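Local coordinates for YlqD protein (Synechococcus sp. WH 8102, PDB 4DCI) that is of unknown function but belongs to the YlqD family and joins a long, probably coiled-coil helical hairpin to a beta sheet that takes part in subunit assembly, at residues B[7-12]-B[122-127]; B[12-17]-B[117-122]. All blocks are in the same frame, centred on the assembly; numbering follows the deposited sequence.

Contact 1: residues B[7-12]-B[122-127]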
ATOM      1  N   GLY B   7      -7.953 -34.047 -13.886  1.00 65.42           N
ATOM      2  CA  GLY B   7      -7.316 -34.586 -12.689  1.00 63.27           C
ATOM      3  C   GLY B   7      -6.531 -33.517 -11.955  1.00 58.37           C
ATOM      4  O   GLY B   7      -6.215 -33.669 -10.769  1.00 57.32           O
ATOM      5  N   THR B   8      -6.238 -32.433 -12.674  1.00 61.32           N
ATOM      6  CA  THR B   8      -5.453 -31.312 -12.170  1.00 60.87           C
ATOM      7  C   THR B   8      -6.116 -30.671 -10.956  1.00 60.93           C
ATOM      8  O   THR B   8      -7.260 -30.222 -11.031  1.00 64.65           O
ATOM      9  CB  THR B   8      -5.237 -30.263 -13.275  1.00 61.12           C
ATOM     10  OG1 THR B   8      -4.763 -30.923 -14.454  1.00 60.19           O
ATOM     11  CG2 THR B   8      -4.225 -29.198 -12.836  1.00 60.84           C
ATOM     12  N   ILE B   9      -5.384 -30.648  -9.843  1.00 61.19           N
ATOM     13  CA  ILE B   9      -5.853 -30.038  -8.600  1.00 55.87           C
ATOM     14  C   ILE B   9      -5.043 -28.772  -8.298  1.00 49.43           C
ATOM     15  O   ILE B   9      -3.827 -28.820  -8.107  1.00 51.74           O
ATOM     16  CB  ILE B   9      -5.794 -31.046  -7.423  1.00 57.49           C
ATOM     17  CG1 ILE B   9      -6.823 -32.161  -7.634  1.00 54.43           C
ATOM     18  CG2 ILE B   9      -6.036 -30.353  -6.084  1.00 57.52           C
ATOM     19  CD1 ILE B   9      -6.656 -33.350  -6.717  1.00 61.22           C
ATOM     20  N   LEU B  10      -5.729 -27.637  -8.272  1.00 48.29           N
ATOM     21  CA  LEU B  10      -5.087 -26.362  -7.978  1.00 49.08           C
ATOM     22  C   LEU B  10      -5.363 -25.958  -6.541  1.00 48.88           C
ATOM     23  O   LEU B  10      -6.425 -26.268  -5.994  1.00 46.84           O
ATOM     24  CB  LEU B  10      -5.586 -25.279  -8.939  1.00 47.13           C
ATOM     25  CG  LEU B  10      -5.270 -25.490 -10.428  1.00 46.57           C
ATOM     26  CD1 LEU B  10      -6.070 -24.535 -11.301  1.00 44.29           C
ATOM     27  CD2 LEU B  10      -3.779 -25.350 -10.702  1.00 49.17           C
ATOM     28  N   THR B  11      -4.401 -25.273  -5.931  1.00 47.96           N
ATOM     29  CA  THR B  11      -4.580 -24.755  -4.582  1.00 48.49           C
ATOM     30  C   THR B  11      -4.666 -23.243  -4.659  1.00 49.70           C
ATOM     31  O   THR B  11      -3.734 -22.587  -5.121  1.00 52.92           O
ATOM     32  CB  THR B  11      -3.421 -25.152  -3.651  1.00 52.78           C
ATOM     33  OG1 THR B  11      -2.221 -24.534  -4.116  1.00 54.71           O
ATOM     34  CG2 THR B  11      -3.219 -26.672  -3.631  1.00 53.71           C
ATOM     35  N   ILE B  12      -5.798 -22.695  -4.232  1.00 45.47           N
ATOM     36  CA  ILE B  12      -6.017 -21.254  -4.257  1.00 45.11           C
ATOM     37  C   ILE B  12      -6.084 -20.740  -2.836  1.00 45.53           C
ATOM     38  O   ILE B  12      -6.098 -21.523  -1.897  1.00 44.48           O
ATOM     39  CB  ILE B  12      -7.330 -20.866  -4.971  1.00 43.62           C
ATOM     40  CG1 ILE B  12      -8.534 -21.522  -4.281  1.00 43.84           C
ATOM     41  CG2 ILE B  12      -7.259 -21.219  -6.448  1.00 42.97           C
ATOM     42  CD1 ILE B  12      -9.874 -20.945  -4.682  1.00 45.45           C
ATOM     43  N   GLU B 122      -8.180 -26.635  -2.128  1.00 46.97           N
ATOM     44  CA  GLU B 122      -7.989 -27.230  -3.434  1.00 46.72           C
ATOM     45  C   GLU B 122      -9.267 -27.167  -4.248  1.00 44.02           C
ATOM     46  O   GLU B 122     -10.362 -27.316  -3.722  1.00 44.46           O
ATOM     47  CB  GLU B 122      -7.529 -28.670  -3.288  1.00 50.33           C
ATOM     48  CG  GLU B 122      -6.709 -28.903  -2.031  1.00 55.96           C
ATOM     49  CD  GLU B 122      -5.685 -29.998  -2.191  1.00 64.00           C
ATOM     50  OE1 GLU B 122      -6.048 -31.086  -2.693  1.00 68.12           O
ATOM     51  OE2 GLU B 122      -4.515 -29.758  -1.808  1.00 71.17           O
ATOM     52  N   ILE B 123      -9.108 -26.920  -5.539  1.00 44.51           N
ATOM     53  CA  ILE B 123     -10.223 -26.844  -6.458  1.00 42.82           C
ATOM     54  C   ILE B 123      -9.918 -27.685  -7.681  1.00 45.70           C
ATOM     55  O   ILE B 123      -8.765 -27.789  -8.099  1.00 48.44           O
ATOM     56  CB  ILE B 123     -10.477 -25.407  -6.915  1.00 40.68           C
ATOM     57  CG1 ILE B 123      -9.177 -24.786  -7.460  1.00 41.62           C
ATOM     58  CG2 ILE B 123     -11.043 -24.603  -5.762  1.00 38.85           C
ATOM     59  CD1 ILE B 123      -9.365 -23.644  -8.443  1.00 41.21           C
ATOM     60  N   LYS B 124     -10.958 -28.282  -8.251  1.00 45.60           N
ATOM     61  CA  LYS B 124     -10.826 -29.065  -9.472  1.00 47.40           C
ATOM     62  C   LYS B 124     -12.057 -28.838 -10.316  1.00 44.16           C
ATOM     63  O   LYS B 124     -13.052 -28.325  -9.825  1.00 43.24           O
ATOM     64  CB  LYS B 124     -10.646 -30.551  -9.150  1.00 48.08           C
ATOM     65  CG  LYS B 124     -11.756 -31.159  -8.306  1.00 48.85           C
ATOM     66  CD  LYS B 124     -11.271 -32.378  -7.529  1.00 53.75           C
ATOM     67  CE  LYS B 124     -12.365 -32.907  -6.608  1.00 58.90           C
ATOM     68  NZ  LYS B 124     -12.806 -31.922  -5.580  1.00 59.06           N
ATOM     69  N   VAL B 125     -11.978 -29.207 -11.587  1.00 43.80           N
ATOM     70  CA  VAL B 125     -13.090 -29.066 -12.509  1.00 43.72           C
ATOM     71  C   VAL B 125     -14.347 -29.630 -11.879  1.00 44.93           C
ATOM     72  O   VAL B 125     -14.322 -30.712 -11.307  1.00 50.20           O
ATOM     73  CB  VAL B 125     -12.811 -29.803 -13.825  1.00 44.94           C
ATOM     74  CG1 VAL B 125     -14.052 -29.841 -14.694  1.00 45.75           C
ATOM     75  CG2 VAL B 125     -11.675 -29.126 -14.569  1.00 46.89           C
ATOM     76  N   GLY B 126     -15.440 -28.886 -11.958  1.00 41.48           N
ATOM     77  CA  GLY B 126     -16.687 -29.346 -11.380  1.00 43.05           C
ATOM     78  C   GLY B 126     -16.972 -28.709 -10.038  1.00 45.56           C
ATOM     79  O   GLY B 126     -18.139 -28.535  -9.670  1.00 47.87           O
ATOM     80  N   ASP B 127     -15.910 -28.366  -9.309  1.00 45.03           N
ATOM     81  CA  ASP B 127     -16.032 -27.648  -8.042  1.00 46.37           C
ATOM     82  C   ASP B 127     -16.786 -26.338  -8.197  1.00 46.96           C
ATOM     83  O   ASP B 127     -16.784 -25.716  -9.276  1.00 46.26           O
ATOM     84  CB  ASP B 127     -14.656 -27.345  -7.437  1.00 48.12           C
ATOM     85  CG  ASP B 127     -14.054 -28.531  -6.697  1.00 53.22           C
ATOM     86  OD1 ASP B 127     -14.789 -29.502  -6.398  1.00 60.38           O
ATOM     87  OD2 ASP B 127     -12.837 -28.485  -6.402  1.00 53.55           O
TER
HETATM   88  O   HOH W   1      -9.743 -30.366 -12.334  1.00 41.13           O

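Contact 2: residues B[12-17]-B[117-122]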
ATOM      1  N   ILE B  12      -5.798 -22.695  -4.232  1.00 45.47           N
ATOM      2  CA  ILE B  12      -6.017 -21.254  -4.257  1.00 45.11           C
ATOM      3  C   ILE B  12      -6.084 -20.740  -2.836  1.00 45.53           C
ATOM      4  O   ILE B  12      -6.098 -21.523  -1.897  1.00 44.48           O
ATOM      5  CB  ILE B  12      -7.330 -20.866  -4.971  1.00 43.62           C
ATOM      6  CG1 ILE B  12      -8.534 -21.522  -4.281  1.00 43.84           C
ATOM      7  CG2 ILE B  12      -7.259 -21.219  -6.448  1.00 42.97           C
ATOM      8  CD1 ILE B  12      -9.874 -20.945  -4.682  1.00 45.45           C
ATOM      9  N   LYS B  13      -6.153 -19.420  -2.699  1.00 43.62           N
ATOM     10  CA  LYS B  13      -6.293 -18.761  -1.421  1.00 40.97           C
ATOM     11  C   LYS B  13      -7.746 -18.313  -1.209  1.00 42.18           C
ATOM     12  O   LYS B  13      -8.366 -17.772  -2.116  1.00 42.79           O
ATOM     13  CB  LYS B  13      -5.336 -17.584  -1.393  1.00 42.32           C
ATOM     14  CG  LYS B  13      -5.650 -16.547  -0.338  1.00 48.13           C
ATOM     15  CD  LYS B  13      -4.928 -15.251  -0.651  1.00 52.68           C
ATOM     16  CE  LYS B  13      -5.490 -14.095   0.147  1.00 55.58           C
ATOM     17  NZ  LYS B  13      -4.761 -12.865  -0.262  1.00 71.20           N
ATOM     18  N   ARG B  14      -8.283 -18.533  -0.012  1.00 41.63           N
ATOM     19  CA  ARG B  14      -9.688 -18.215   0.287  1.00 44.40           C
ATOM     20  C   ARG B  14      -9.853 -17.753   1.732  1.00 45.59           C
ATOM     21  O   ARG B  14      -9.142 -18.215   2.620  1.00 46.23           O
ATOM     22  CB  ARG B  14     -10.558 -19.460   0.124  1.00 45.06           C
ATOM     23  CG  ARG B  14     -10.344 -20.390   1.306  1.00 47.29           C
ATOM     24  CD  ARG B  14     -11.416 -21.416   1.504  1.00 47.75           C
ATOM     25  NE  ARG B  14     -10.870 -22.477   2.332  1.00 50.37           N
ATOM     26  CZ  ARG B  14     -11.443 -23.656   2.511  1.00 54.02           C
ATOM     27  NH1 ARG B  14     -12.597 -23.943   1.919  1.00 54.62           N
ATOM     28  NH2 ARG B  14     -10.852 -24.551   3.282  1.00 57.44           N
ATOM     29  N   PRO B  15     -10.845 -16.890   1.990  1.00 46.61           N
ATOM     30  CA  PRO B  15     -11.070 -16.449   3.355  1.00 45.70           C
ATOM     31  C   PRO B  15     -11.849 -17.492   4.171  1.00 44.93           C
ATOM     32  O   PRO B  15     -12.618 -18.273   3.606  1.00 49.05           O
ATOM     33  CB  PRO B  15     -11.923 -15.209   3.147  1.00 45.12           C
ATOM     34  CG  PRO B  15     -12.757 -15.543   1.947  1.00 43.89           C
ATOM     35  CD  PRO B  15     -11.908 -16.420   1.080  1.00 45.74           C
ATOM     36  N   ILE B  16     -11.638 -17.505   5.482  1.00 44.94           N
ATOM     37  CA  ILE B  16     -12.448 -18.306   6.399  1.00 47.72           C
ATOM     38  C   ILE B  16     -13.177 -17.350   7.334  1.00 48.64           C
ATOM     39  O   ILE B  16     -12.600 -16.372   7.812  1.00 46.81           O
ATOM     40  CB  ILE B  16     -11.592 -19.304   7.220  1.00 50.74           C
ATOM     41  CG1 ILE B  16     -10.962 -20.365   6.319  1.00 56.82           C
ATOM     42  CG2 ILE B  16     -12.408 -20.012   8.289  1.00 50.19           C
ATOM     43  CD1 ILE B  16     -11.916 -21.026   5.343  1.00 62.02           C
ATOM     44  N   THR B  17     -14.452 -17.621   7.583  1.00 50.38           N
ATOM     45  CA  THR B  17     -15.225 -16.788   8.484  1.00 48.23           C
ATOM     46  C   THR B  17     -15.161 -17.356   9.891  1.00 46.89           C
ATOM     47  O   THR B  17     -15.332 -18.554  10.095  1.00 50.80           O
ATOM     48  CB  THR B  17     -16.679 -16.673   8.008  1.00 49.84           C
ATOM     49  OG1 THR B  17     -16.699 -16.023   6.732  1.00 51.25           O
ATOM     50  CG2 THR B  17     -17.521 -15.876   8.999  1.00 52.70           C
ATOM     51  N   LEU B 117     -10.256 -15.097   8.443  1.00 46.49           N
ATOM     52  CA  LEU B 117      -8.867 -15.544   8.433  1.00 44.40           C
ATOM     53  C   LEU B 117      -8.463 -15.987   7.046  1.00 43.16           C
ATOM     54  O   LEU B 117      -9.249 -16.637   6.352  1.00 42.41           O
ATOM     55  CB  LEU B 117      -8.687 -16.712   9.379  1.00 43.95           C
ATOM     56  CG  LEU B 117      -8.852 -16.371  10.848  1.00 45.64           C
ATOM     57  CD1 LEU B 117      -9.044 -17.653  11.633  1.00 45.16           C
ATOM     58  CD2 LEU B 117      -7.642 -15.597  11.344  1.00 50.33           C
ATOM     59  N   GLU B 118      -7.239 -15.653   6.639  1.00 40.94           N
ATOM     60  CA  GLU B 118      -6.753 -16.140   5.357  1.00 40.70           C
ATOM     61  C   GLU B 118      -6.562 -17.647   5.455  1.00 40.53           C
ATOM     62  O   GLU B 118      -5.999 -18.153   6.436  1.00 38.46           O
ATOM     63  CB  GLU B 118      -5.455 -15.473   4.891  1.00 39.67           C
ATOM     64  CG  GLU B 118      -5.083 -15.959   3.489  1.00 44.95           C
ATOM     65  CD  GLU B 118      -3.667 -15.640   3.032  1.00 48.32           C
ATOM     66  OE1 GLU B 118      -3.236 -14.482   3.192  1.00 54.85           O
ATOM     67  OE2 GLU B 118      -2.993 -16.550   2.482  1.00 53.48           O
ATOM     68  N   SER B 119      -7.055 -18.347   4.434  1.00 40.89           N
ATOM     69  CA  SER B 119      -6.938 -19.791   4.319  1.00 40.40           C
ATOM     70  C   SER B 119      -6.588 -20.160   2.886  1.00 39.70           C
ATOM     71  O   SER B 119      -6.394 -19.284   2.034  1.00 39.52           O
ATOM     72  CB  SER B 119      -8.255 -20.454   4.703  1.00 43.29           C
ATOM     73  OG  SER B 119      -8.198 -21.851   4.502  1.00 49.59           O
ATOM     74  N   SER B 120      -6.506 -21.461   2.635  1.00 39.05           N
ATOM     75  CA  SER B 120      -6.236 -21.973   1.309  1.00 38.41           C
ATOM     76  C   SER B 120      -7.012 -23.267   1.144  1.00 40.24           C
ATOM     77  O   SER B 120      -7.502 -23.803   2.124  1.00 45.52           O
ATOM     78  CB  SER B 120      -4.738 -22.208   1.137  1.00 39.07           C
ATOM     79  OG  SER B 120      -4.304 -23.238   1.999  1.00 41.62           O
ATOM     80  N   CYS B 121      -7.136 -23.753  -0.083  1.00 41.19           N
ATOM     81  CA  CYS B 121      -7.869 -24.991  -0.367  1.00 44.59           C
ATOM     82  C   CYS B 121      -7.693 -25.437  -1.825  1.00 48.15           C
ATOM     83  O   CYS B 121      -7.146 -24.703  -2.656  1.00 52.29           O
ATOM     84  CB  CYS B 121      -9.358 -24.825  -0.074  1.00 46.67           C
ATOM     85  SG  CYS B 121     -10.169 -23.772  -1.286  1.00 54.69           S
ATOM     86  N   GLU B 122      -8.180 -26.635  -2.128  1.00 46.97           N
ATOM     87  CA  GLU B 122      -7.989 -27.230  -3.434  1.00 46.72           C
ATOM     88  C   GLU B 122      -9.267 -27.167  -4.248  1.00 44.02           C
ATOM     89  O   GLU B 122     -10.362 -27.316  -3.722  1.00 44.46           O
ATOM     90  CB  GLU B 122      -7.529 -28.670  -3.288  1.00 50.33           C
ATOM     91  CG  GLU B 122      -6.709 -28.903  -2.031  1.00 55.96           C
ATOM     92  CD  GLU B 122      -5.685 -29.998  -2.191  1.00 64.00           C
ATOM     93  OE1 GLU B 122      -6.048 -31.086  -2.693  1.00 68.12           O
ATOM     94  OE2 GLU B 122      -4.515 -29.758  -1.808  1.00 71.17           O
TER

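Contact 1: residues B[7-12]-B[122-127]
I123 carries the apolar side of this pairing, lying against L10 and I12 on one face of the two-stranded antiparallel ladder. Its CG1 sits 3.9 Å from L10 CB, while its CD1 reaches on to I12 CG2 at 3.8 Å; the two isoleucine side chains cross at about a right angle. I123 CG1 lies between its own backbone N and carbonyl carbon (chi1 53°), which places CG1 beside L10, near both its CB and its carbonyl O. The other face belongs to T11 and E122, a non-hydrogen-bonded pair whose side chains run side by side and point the same way. The E122 carboxylate turns one oxygen to each of two methyl groups: OE1 is 3.5 Å from I9 CG2, and OE2 approaches T11 CG2.

L10 and I123 form the hydrogen-bonded pair between them, L10 N to I123 O at 3.0 Å and I123 N to L10 O at 2.8 Å, both nearly straight. Farther on, a water takes the place of a direct bond, donating to T8 O and accepting from V125 N. Residues 124-127 then make a type II turn, closed by D127 N to K124 O. The D127 carboxylate folds back over it, OD2 accepting K124 N from above the carboxylate plane and OD1 meeting K124 NZ in a salt bridge at 3.2 Å through its syn lone pair.

Helix 129-132 lies against the apolar face, L129 touching both I12 and I123. The second subunit adds I137 against L10 and I144 against I123, so this end of strands 10-21 and 111-123 is built into a subunit interface.

Contact 2: residues B[12-17]-B[117-122]
Backbone hydrogen bonds join I12 to C121, R14 to S119 and I16 to L117, two in each pair, in an antiparallel ladder that is markedly twisted, the strand directions 133° apart. The R14 N to S119 O bond, 2.9 Å, is the odd one in direction, its donor standing 53° out of the carbonyl plane. CA-H...O contacts fill in between these pairs, among them S120 CA to I12 O at 3.2 Å.

Polar side-chain contact centres on R14. Its guanidinium lies with C121 CB over the centre of one face, 3.5 Å from CZ, and with S119 OG at its edge, in plane. The bond from R14 NE to that OG is weak at 3.5 Å, and the hydroxyl is also bonded to T11 O of the third subunit. R14 NH1 is held by K132 O. An alanine in place of R14 would probably leave K132 O without this donor and uncover the C121 side chain where the guanidinium lay.

On the other face K13 and E118 meet through their chains, crossing at about a right angle with K13 CE 3.7 Å from E118 CD. K13 NZ and E118 OE1 stay 4.1 Å apart, beyond salt-bridge distance. Back on the face of R14, direct apolar contact is slight, I12 CG1 lying 4.1 Å from C121 SG.

Strand 10-21 is flanked here by 111-123, and at T17 it pairs onward with V135 and I137. Beyond S119 and S120 an antiparallel strand of the third subunit extends the sheet across the interface.

From the N terminus the chain enters contact 1 at residues 7-12 and runs directly into contact 2 at 12-17, sharing I12. It then leaves along strand 10-21 for the two long helices, 24-60 and 69-104, and returns on strand 111-123. Residues 117-122 close the inner loop of contact 2, and 122-127, sharing E122, close the outer loop of contact 1; one is therefore nested within the other. Together they zip up one continuous antiparallel ladder, with centres 14 Å apart, linking the sequence on either side of the helical hairpin. Contact 1 finishes the ladder beside helix 129-132, and both contacts touch the second subunit.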